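Local structure of PAN2-PAN3 deadenylation complex catalytic subunit pan2 (Neurospora crassa, 4CZX) at residues Gln77-Asp82 against Arg115-Thr120; Leu128-Gln133 against Ser157-Ser162; Thr124-Val129 against Met136-Val141. The protein probably shortens the poly(A) tails of mRNA as catalytic subunit of the PAN deadenylation complex, this chain being its WD40 propeller domain. All coordinates share one frame; numbering follows the deposited sequence. Where two conformers were deposited one is given.

Contact 1: residues Gln77-Asp82 against Arg115-Thr120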
loop_
_atom_site.group_PDB
_atom_site.type_symbol
_atom_site.label_atom_id
_atom_site.label_comp_id
_atom_site.label_asym_id
_atom_site.label_seq_id
_atom_site.Cartn_x
_atom_site.Cartn_y
_atom_site.Cartn_z
ATOM N N GLN A 77 -12.627 -23.959 -14.696
ATOM C CA GLN A 77 -12.321 -24.672 -15.948
ATOM C C GLN A 77 -11.521 -23.785 -16.910
ATOM O O GLN A 77 -11.647 -22.551 -16.876
ATOM C CB GLN A 77 -13.611 -25.142 -16.633
ATOM C CG GLN A 77 -13.421 -26.147 -17.801
ATOM C CD GLN A 77 -14.685 -26.308 -18.644
ATOM O OE1 GLN A 77 -15.795 -26.103 -18.155
ATOM N NE2 GLN A 77 -14.515 -26.617 -19.927
ATOM N N PHE A 78 -10.701 -24.434 -17.738
ATOM C CA PHE A 78 -10.001 -23.807 -18.863
ATOM C C PHE A 78 -10.615 -24.253 -20.192
ATOM O O PHE A 78 -11.140 -25.372 -20.301
ATOM C CB PHE A 78 -8.521 -24.197 -18.892
ATOM C CG PHE A 78 -7.751 -23.857 -17.651
ATOM C CD1 PHE A 78 -7.251 -22.576 -17.451
ATOM C CD2 PHE A 78 -7.451 -24.846 -16.721
ATOM C CE1 PHE A 78 -6.506 -22.274 -16.306
ATOM C CE2 PHE A 78 -6.711 -24.552 -15.578
ATOM C CZ PHE A 78 -6.235 -23.261 -15.372
ATOM N N LEU A 79 -10.548 -23.386 -21.199
ATOM C CA LEU A 79 -10.709 -23.808 -22.598
ATOM C C LEU A 79 -9.652 -23.099 -23.431
ATOM O O LEU A 79 -9.177 -22.026 -23.047
ATOM C CB LEU A 79 -12.100 -23.493 -23.151
ATOM C CG LEU A 79 -13.295 -24.378 -22.777
ATOM C CD1 LEU A 79 -14.534 -23.831 -23.462
ATOM C CD2 LEU A 79 -13.060 -25.838 -23.161
ATOM N N PHE A 80 -9.297 -23.698 -24.565
ATOM C CA PHE A 80 -8.189 -23.213 -25.373
ATOM C C PHE A 80 -8.563 -22.961 -26.822
ATOM O O PHE A 80 -9.186 -23.818 -27.472
ATOM C CB PHE A 80 -7.033 -24.216 -25.316
ATOM C CG PHE A 80 -6.616 -24.546 -23.927
ATOM C CD1 PHE A 80 -5.791 -23.682 -23.219
ATOM C CD2 PHE A 80 -7.086 -25.696 -23.299
ATOM C CE1 PHE A 80 -5.426 -23.962 -21.907
ATOM C CE2 PHE A 80 -6.719 -25.989 -21.997
ATOM C CZ PHE A 80 -5.885 -25.123 -21.299
ATOM N N VAL A 81 -8.167 -21.788 -27.324
ATOM C CA VAL A 81 -8.307 -21.441 -28.739
ATOM C C VAL A 81 -7.005 -20.828 -29.244
ATOM O O VAL A 81 -6.075 -20.610 -28.468
ATOM C CB VAL A 81 -9.477 -20.467 -28.985
ATOM C CG1 VAL A 81 -10.785 -21.055 -28.417
ATOM C CG2 VAL A 81 -9.194 -19.124 -28.357
ATOM N N ASP A 82 -6.923 -20.570 -30.546
ATOM C CA ASP A 82 -5.689 -20.039 -31.114
ATOM C C ASP A 82 -5.238 -18.732 -30.453
ATOM O O ASP A 82 -4.063 -18.581 -30.127
ATOM C CB ASP A 82 -5.849 -19.841 -32.625
ATOM C CG ASP A 82 -5.899 -21.159 -33.375
ATOM O OD1 ASP A 82 -5.455 -22.183 -32.809
ATOM O OD2 ASP A 82 -6.381 -21.179 -34.527
ATOM N N ARG A 115 -20.213 -23.110 -13.572
ATOM C CA ARG A 115 -19.391 -24.274 -13.237
ATOM C C ARG A 115 -18.715 -24.915 -14.439
ATOM O O ARG A 115 -17.758 -25.688 -14.292
ATOM C CB ARG A 115 -20.246 -25.343 -12.539
ATOM C CG ARG A 115 -20.827 -24.912 -11.188
ATOM C CD ARG A 115 -19.736 -24.612 -10.169
ATOM N NE ARG A 115 -20.343 -24.208 -8.892
ATOM C CZ ARG A 115 -20.714 -25.054 -7.931
ATOM N NH1 ARG A 115 -20.532 -26.365 -8.074
ATOM N NH2 ARG A 115 -21.274 -24.590 -6.812
ATOM N N ALA A 116 -19.226 -24.614 -15.632
ATOM C CA ALA A 116 -18.840 -25.360 -16.806
ATOM C C ALA A 116 -19.010 -24.561 -18.078
ATOM O O ALA A 116 -19.901 -23.721 -18.203
ATOM C CB ALA A 116 -19.667 -26.663 -16.908
ATOM N N MET A 117 -18.170 -24.869 -19.043
ATOM C CA MET A 117 -18.398 -24.356 -20.379
ATOM C C MET A 117 -17.851 -25.266 -21.448
ATOM O O MET A 117 -16.989 -26.118 -21.189
ATOM C CB MET A 117 -17.782 -22.992 -20.516
ATOM C CG MET A 117 -16.366 -23.048 -20.319
ATOM S SD MET A 117 -15.860 -21.370 -20.581
ATOM C CE MET A 117 -14.272 -21.680 -20.075
ATOM N N SER A 118 -18.352 -25.069 -22.657
ATOM C CA SER A 118 -17.966 -25.899 -23.789
ATOM C C SER A 118 -18.075 -25.112 -25.077
ATOM O O SER A 118 -18.728 -24.072 -25.130
ATOM C CB SER A 118 -18.853 -27.149 -23.875
ATOM O OG SER A 118 -20.154 -26.805 -24.331
ATOM N N PHE A 119 -17.457 -25.625 -26.127
ATOM C CA PHE A 119 -17.717 -25.102 -27.452
ATOM C C PHE A 119 -19.094 -25.577 -27.901
ATOM O O PHE A 119 -19.755 -26.356 -27.202
ATOM C CB PHE A 119 -16.605 -25.522 -28.414
ATOM C CG PHE A 119 -15.258 -24.986 -28.014
ATOM C CD1 PHE A 119 -14.994 -23.629 -28.106
ATOM C CD2 PHE A 119 -14.273 -25.827 -27.517
ATOM C CE1 PHE A 119 -13.767 -23.111 -27.719
ATOM C CE2 PHE A 119 -13.046 -25.318 -27.123
ATOM C CZ PHE A 119 -12.788 -23.956 -27.235
ATOM N N THR A 120 -19.540 -25.078 -29.046
ATOM C CA THR A 120 -20.873 -25.381 -29.540
ATOM C C THR A 120 -20.756 -25.847 -30.989
ATOM O O THR A 120 -19.843 -26.597 -31.321
ATOM C CB THR A 120 -21.818 -24.156 -29.429
ATOM O OG1 THR A 120 -21.388 -23.118 -30.324
ATOM C CG2 THR A 120 -21.835 -23.620 -27.985
#
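The amide end of Gln-77 grips the backbone of Met-117 with two hydrogen bonds. Met-117 N donates to Gln-77 OE1 (2.8 Å, 162° at the hydrogen). Gln-77 NE2 donates to Met-117 O, also at 2.8 Å, and this carbonyl lies near the amide plane of Gln-77. One flat group thus serves both polar backbone atoms of one residue and is fixed in its rotation. Gln-77 CG is anti to the backbone N (chi1 -168°), which starts an extended chain across to the other strand. An alanine here would probably leave Met-117 N and O without these partners and open a gap between the strands.

Next to the amide, Leu-79 meets Met-117 tip to tip, Leu-79 CD1 lying 3.7 Å from Met-117 CG. The same CD1 sits over one face of the Phe-119 ring, 4.2 Å from its centroid, as a CH-pi contact. Val-81 CG1 crosses to Phe-119 CE1 at 3.7 Å.

Strands 77-80 and 115-119 run nearly parallel (13°), with axes 7.6 Å apart. They are the first strands of two successive propeller blades. Ile-86 and Leu-88 of strand 85-88, and Ile-127 and Val-129 of strand 126-131, pack on Met-117.

Contact 2: residues Leu128-Gln133 against Ser157-Ser162; sequences LVAGWQ and SFLKMS
The indole of Trp-132 meets Ser-157 at its edge, across the seam between consecutive blades of the WD40 beta-propeller. Ser-157 OG lies in the ring plane, where Trp-132 NE1 donates a hydrogen bond to it (2.9 Å, 155° at the hydrogen). Over one face of the indole lies the guanidinium of Arg-115, a cation-pi contact, and that group is also salt-bridged to Asp-113. The edge bond and the cation together would limit how the indole can turn.

Strand 128-131 belongs to the second strand of one blade. Strand 158-161 belongs to the first strand of the next. The two run roughly antiparallel, at 160°, but their axes are 7.9 Å apart, so side chains fill the space between them. Near Trp-132 the backbones do join, through a hydrogen bond between Gly-131 and Tyr-156. Trp-132 is itself the centre of an inverse gamma turn, closed by a weak bond from Gln-133 N to Gly-131 O. At Ser-157, across from it, the chain turns a corner.

The apolar half depends on Leu-159, whose CB points toward the other strand. Leu-159 CG is anti to the carbonyl carbon and beside the backbone N (chi1 -64°), and CD1 makes the contacts beyond it. Ala-116, Ser-118, Ile-165 and Ala-167 pack around this side chain, so it plugs the seam between the blades. Leu-128 crosses it at about a right angle, Leu-128 CD2 lying 4.1 Å from Leu-159 CD1. Leu-159 CD1 also lies 3.9 Å from Ala-130 CB and 3.8 Å from Leu-128 O.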
loop_
_atom_site.group_PDB
_atom_site.type_symbol
_atom_site.label_atom_id
_atom_site.label_comp_id
_atom_site.label_asym_id
_atom_site.label_seq_id
_atom_site.Cartn_x
_atom_site.Cartn_y
_atom_site.Cartn_z
ATOM N N LEU A 128 -20.685 -22.132 -24.755
ATOM C CA LEU A 128 -21.852 -22.198 -23.886
ATOM C C LEU A 128 -21.359 -22.231 -22.450
ATOM O O LEU A 128 -20.435 -22.979 -22.141
ATOM C CB LEU A 128 -22.684 -23.441 -24.201
ATOM C CG LEU A 128 -23.853 -23.752 -23.260
ATOM C CD1 LEU A 128 -24.988 -22.745 -23.422
ATOM C CD2 LEU A 128 -24.359 -25.184 -23.506
ATOM N N VAL A 129 -21.946 -21.428 -21.565
ATOM C CA VAL A 129 -21.522 -21.477 -20.173
ATOM C C VAL A 129 -22.755 -21.698 -19.305
ATOM O O VAL A 129 -23.844 -21.205 -19.606
ATOM C CB VAL A 129 -20.743 -20.197 -19.719
ATOM C CG1 VAL A 129 -19.591 -19.872 -20.700
ATOM C CG2 VAL A 129 -21.667 -19.007 -19.531
ATOM N N ALA A 130 -22.576 -22.481 -18.252
ATOM C CA ALA A 130 -23.677 -22.879 -17.379
ATOM C C ALA A 130 -23.137 -23.223 -16.003
ATOM O O ALA A 130 -21.923 -23.226 -15.781
ATOM C CB ALA A 130 -24.435 -24.072 -17.971
ATOM N N GLY A 131 -24.033 -23.513 -15.067
ATOM C CA GLY A 131 -23.587 -23.932 -13.759
ATOM C C GLY A 131 -24.738 -24.296 -12.853
ATOM O O GLY A 131 -25.790 -24.758 -13.303
ATOM N N TRP A 132 -24.548 -24.066 -11.561
ATOM C CA TRP A 132 -25.581 -24.414 -10.596
ATOM C C TRP A 132 -26.523 -23.218 -10.465
ATOM O O TRP A 132 -26.540 -22.518 -9.460
ATOM C CB TRP A 132 -24.957 -24.819 -9.256
ATOM C CG TRP A 132 -24.190 -26.128 -9.324
ATOM C CD1 TRP A 132 -23.762 -26.780 -10.452
ATOM C CD2 TRP A 132 -23.781 -26.942 -8.218
ATOM N NE1 TRP A 132 -23.100 -27.938 -10.112
ATOM C CE2 TRP A 132 -23.096 -28.058 -8.748
ATOM C CE3 TRP A 132 -23.914 -26.827 -6.825
ATOM C CZ2 TRP A 132 -22.556 -29.057 -7.936
ATOM C CZ3 TRP A 132 -23.373 -27.811 -6.024
ATOM C CH2 TRP A 132 -22.704 -28.914 -6.580
ATOM N N GLN A 133 -27.296 -23.005 -11.522
ATOM C CA GLN A 133 -28.183 -21.862 -11.674
ATOM C C GLN A 133 -29.103 -22.200 -12.834
ATOM O O GLN A 133 -28.821 -23.131 -13.594
ATOM C CB GLN A 133 -27.397 -20.576 -11.953
ATOM C CG GLN A 133 -26.509 -20.676 -13.187
ATOM C CD GLN A 133 -25.838 -19.355 -13.535
ATOM O OE1 GLN A 133 -25.205 -18.730 -12.685
ATOM N NE2 GLN A 133 -25.987 -18.919 -14.784
ATOM N N SER A 157 -22.672 -29.442 -13.991
ATOM C CA SER A 157 -21.310 -29.426 -13.454
ATOM C C SER A 157 -20.215 -29.546 -14.518
ATOM O O SER A 157 -19.075 -29.155 -14.269
ATOM C CB SER A 157 -21.128 -30.553 -12.433
ATOM O OG SER A 157 -22.030 -30.393 -11.347
ATOM N N PHE A 158 -20.560 -30.127 -15.669
ATOM C CA PHE A 158 -19.639 -30.305 -16.800
ATOM C C PHE A 158 -20.365 -30.089 -18.113
ATOM O O PHE A 158 -21.548 -30.440 -18.246
ATOM C CB PHE A 158 -19.024 -31.715 -16.856
ATOM C CG PHE A 158 -18.161 -32.066 -15.689
ATOM C CD1 PHE A 158 -18.710 -32.672 -14.574
ATOM C CD2 PHE A 158 -16.799 -31.836 -15.720
ATOM C CE1 PHE A 158 -17.919 -33.006 -13.489
ATOM C CE2 PHE A 158 -16.006 -32.175 -14.638
ATOM C CZ PHE A 158 -16.565 -32.767 -13.528
ATOM N N LEU A 159 -19.627 -29.556 -19.082
ATOM C CA LEU A 159 -20.066 -29.426 -20.470
ATOM C C LEU A 159 -18.890 -29.766 -21.369
ATOM O O LEU A 159 -17.781 -29.305 -21.121
ATOM C CB LEU A 159 -20.550 -28.001 -20.772
ATOM C CG LEU A 159 -21.787 -27.472 -20.037
ATOM C CD1 LEU A 159 -21.947 -25.972 -20.283
ATOM C CD2 LEU A 159 -23.017 -28.209 -20.531
ATOM N N LYS A 160 -19.110 -30.577 -22.401
ATOM C CA LYS A 160 -18.078 -30.746 -23.422
ATOM C C LYS A 160 -18.689 -31.100 -24.768
ATOM O O LYS A 160 -19.563 -31.968 -24.871
ATOM C CB LYS A 160 -17.046 -31.807 -23.005
ATOM C CG LYS A 160 -15.973 -32.058 -24.082
ATOM C CD LYS A 160 -14.704 -32.690 -23.514
ATOM C CE LYS A 160 -13.716 -33.082 -24.627
ATOM N NZ LYS A 160 -12.432 -33.610 -24.066
ATOM N N MET A 161 -18.211 -30.405 -25.795
ATOM C CA MET A 161 -18.641 -30.612 -27.161
ATOM C C MET A 161 -17.815 -31.686 -27.851
ATOM O O MET A 161 -16.591 -31.618 -27.860
ATOM C CB MET A 161 -18.532 -29.291 -27.937
ATOM C CG MET A 161 -18.847 -29.402 -29.407
ATOM S SD MET A 161 -20.536 -29.932 -29.758
ATOM C CE MET A 161 -20.469 -29.962 -31.559
ATOM N N SER A 162 -18.487 -32.688 -28.399
ATOM C CA SER A 162 -17.845 -33.632 -29.307
ATOM C C SER A 162 -18.705 -33.704 -30.548
ATOM O O SER A 162 -18.623 -32.834 -31.417
ATOM C CB SER A 162 -17.672 -35.015 -28.670
ATOM O OG SER A 162 -18.879 -35.482 -28.078
#

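Contact 3: residues Thr124-Val129 against Met136-Val141; sequences TSEILV and MLVIDV
Ile-127 and Ile-139 pair across an antiparallel beta hairpin that forms the second and third strands of one WD40 blade.

Five backbone hydrogen bonds hold it. Ile-127 and Ile-139 exchange two, and so do Val-129 and Leu-137. Ile-139 N to Ile-127 O is the straightest, at 2.9 Å and 173°. Val-141 N adds a bond to Ser-125 O at the open end of the hairpin, its donor standing above the carbonyl plane. CA-H...O contacts fill the non-hydrogen-bonded pairs, as from Glu-126 CA to Ile-139 O (3.3 Å).

Apolar contacts line the face that carries Ile-127 and Val-129. Ile-127 CG1 takes the crowded position between backbone N and carbonyl carbon (chi1 56°). It lies 3.6 Å from Ile-139 CB, the two side chains side by side and pointing the same way. Val-129 CG1 reaches Ile-139 CD1 at 4.0 Å. Met-117 of the first strand packs on this face too.

On the other face, the buried carboxylate of Glu-126 has two outside partners: OE2 is salt-bridged to Lys-122 and OE1 bonds to Thr-120 OG1. Its CG and carboxylate lie against Val-138, with Glu-126 CD 3.3 Å from Val-138 CG1, a close approach.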
loop_
_atom_site.group_PDB
_atom_site.type_symbol
_atom_site.label_atom_id
_atom_site.label_comp_id
_atom_site.label_asym_id
_atom_site.label_seq_id
_atom_site.Cartn_x
_atom_site.Cartn_y
_atom_site.Cartn_z
ATOM N N THR A 124 -14.428 -22.839 -32.650
ATOM C CA THR A 124 -13.937 -22.181 -31.444
ATOM C C THR A 124 -14.444 -20.746 -31.331
ATOM O O THR A 124 -13.977 -19.988 -30.489
ATOM C CB THR A 124 -12.401 -22.187 -31.398
ATOM O OG1 THR A 124 -11.882 -21.703 -32.644
ATOM C CG2 THR A 124 -11.881 -23.603 -31.144
ATOM N N SER A 125 -15.408 -20.380 -32.167
ATOM C CA SER A 125 -15.913 -19.013 -32.213
ATOM C C SER A 125 -16.955 -18.734 -31.130
ATOM O O SER A 125 -17.280 -17.577 -30.855
ATOM C CB SER A 125 -16.521 -18.719 -33.590
ATOM O OG SER A 125 -15.635 -19.078 -34.634
ATOM N N GLU A 126 -17.498 -19.795 -30.533
ATOM C CA GLU A 126 -18.603 -19.643 -29.588
ATOM C C GLU A 126 -18.545 -20.649 -28.438
ATOM O O GLU A 126 -18.190 -21.814 -28.628
ATOM C CB GLU A 126 -19.936 -19.781 -30.334
ATOM C CG GLU A 126 -21.184 -19.530 -29.507
ATOM C CD GLU A 126 -22.473 -19.748 -30.301
ATOM O OE1 GLU A 126 -22.967 -20.897 -30.346
ATOM O OE2 GLU A 126 -23.001 -18.764 -30.868
ATOM N N ILE A 127 -18.890 -20.196 -27.238
ATOM C CA ILE A 127 -18.985 -21.107 -26.110
ATOM C C ILE A 127 -20.337 -21.035 -25.414
ATOM O O ILE A 127 -21.043 -20.026 -25.481
ATOM C CB ILE A 127 -17.888 -20.846 -25.057
ATOM C CG1 ILE A 127 -17.929 -19.393 -24.572
ATOM C CG2 ILE A 127 -16.527 -21.226 -25.599
ATOM C CD1 ILE A 127 -16.914 -19.095 -23.476
ATOM N N LEU A 128 -20.685 -22.132 -24.755
ATOM C CA LEU A 128 -21.852 -22.198 -23.886
ATOM C C LEU A 128 -21.359 -22.231 -22.450
ATOM O O LEU A 128 -20.435 -22.979 -22.141
ATOM C CB LEU A 128 -22.684 -23.441 -24.201
ATOM C CG LEU A 128 -23.853 -23.752 -23.260
ATOM C CD1 LEU A 128 -24.988 -22.745 -23.422
ATOM C CD2 LEU A 128 -24.359 -25.184 -23.506
ATOM N N VAL A 129 -21.946 -21.428 -21.565
ATOM C CA VAL A 129 -21.522 -21.477 -20.173
ATOM C C VAL A 129 -22.755 -21.698 -19.305
ATOM O O VAL A 129 -23.844 -21.205 -19.606
ATOM C CB VAL A 129 -20.743 -20.197 -19.719
ATOM C CG1 VAL A 129 -19.591 -19.872 -20.700
ATOM C CG2 VAL A 129 -21.667 -19.007 -19.531
ATOM N N MET A 136 -28.407 -20.235 -18.709
ATOM C CA MET A 136 -27.169 -20.482 -19.446
ATOM C C MET A 136 -26.889 -19.286 -20.341
ATOM O O MET A 136 -27.806 -18.558 -20.716
ATOM C CB MET A 136 -27.258 -21.758 -20.290
ATOM C CG MET A 136 -27.661 -23.003 -19.513
ATOM S SD MET A 136 -27.505 -24.496 -20.519
ATOM C CE MET A 136 -28.760 -24.200 -21.769
ATOM N N LEU A 137 -25.621 -19.076 -20.683
ATOM C CA LEU A 137 -25.262 -17.972 -21.562
ATOM C C LEU A 137 -24.430 -18.459 -22.730
ATOM O O LEU A 137 -23.574 -19.330 -22.578
ATOM C CB LEU A 137 -24.491 -16.885 -20.805
ATOM C CG LEU A 137 -25.218 -16.223 -19.636
ATOM C CD1 LEU A 137 -24.770 -16.837 -18.319
ATOM C CD2 LEU A 137 -24.982 -14.720 -19.659
ATOM N N VAL A 138 -24.701 -17.888 -23.894
ATOM C CA VAL A 138 -23.926 -18.152 -25.093
ATOM C C VAL A 138 -23.003 -16.946 -25.342
ATOM O O VAL A 138 -23.458 -15.801 -25.362
ATOM C CB VAL A 138 -24.838 -18.404 -26.308
ATOM C CG1 VAL A 138 -24.005 -18.794 -27.503
ATOM C CG2 VAL A 138 -25.865 -19.498 -25.997
ATOM N N ILE A 139 -21.711 -17.209 -25.514
ATOM C CA ILE A 139 -20.714 -16.144 -25.678
ATOM C C ILE A 139 -19.997 -16.230 -27.025
ATOM O O ILE A 139 -19.499 -17.299 -27.404
ATOM C CB ILE A 139 -19.663 -16.188 -24.533
ATOM C CG1 ILE A 139 -20.310 -15.760 -23.212
ATOM C CG2 ILE A 139 -18.458 -15.306 -24.855
ATOM C CD1 ILE A 139 -19.482 -16.073 -21.957
ATOM N N ASP A 140 -19.972 -15.105 -27.743
ATOM C CA ASP A 140 -19.169 -14.937 -28.954
ATOM C C ASP A 140 -17.727 -14.727 -28.516
ATOM O O ASP A 140 -17.400 -13.707 -27.905
ATOM C CB ASP A 140 -19.670 -13.746 -29.786
ATOM C CG ASP A 140 -18.937 -13.582 -31.130
ATOM O OD1 ASP A 140 -17.738 -13.921 -31.254
ATOM O OD2 ASP A 140 -19.572 -13.068 -32.071
ATOM N N VAL A 141 -16.875 -15.697 -28.826
ATOM C CA VAL A 141 -15.487 -15.692 -28.382
ATOM C C VAL A 141 -14.661 -14.636 -29.130
ATOM O O VAL A 141 -13.702 -14.074 -28.589
ATOM C CB VAL A 141 -14.871 -17.105 -28.549
ATOM C CG1 VAL A 141 -13.400 -17.113 -28.211
ATOM C CG2 VAL A 141 -15.620 -18.106 -27.619
#

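How the contacts relate
The three contacts centre on one blade, strands 114-119, 126-131, 135-140 and 145-151, most of which falls in the predicted third WD repeat. Contact 1 joins its first strand to the preceding blade. Contact 2 joins its second strand to the following one, and contact 3 lies within it. Contact 1 closes along the chain before the other two open; these share Leu-128 and Val-129. The centres are 8 to 11 Å apart. Strand 126-131 links all three: Leu-128 N is probably hydrogen-bonded to Ser-118 O (2.8 Å), and Ala-130 CB packs on Met-136 CG. Hydrogen-bonded sheet within the blade and side-chain seams on its two flanks thus build this arc of the propeller.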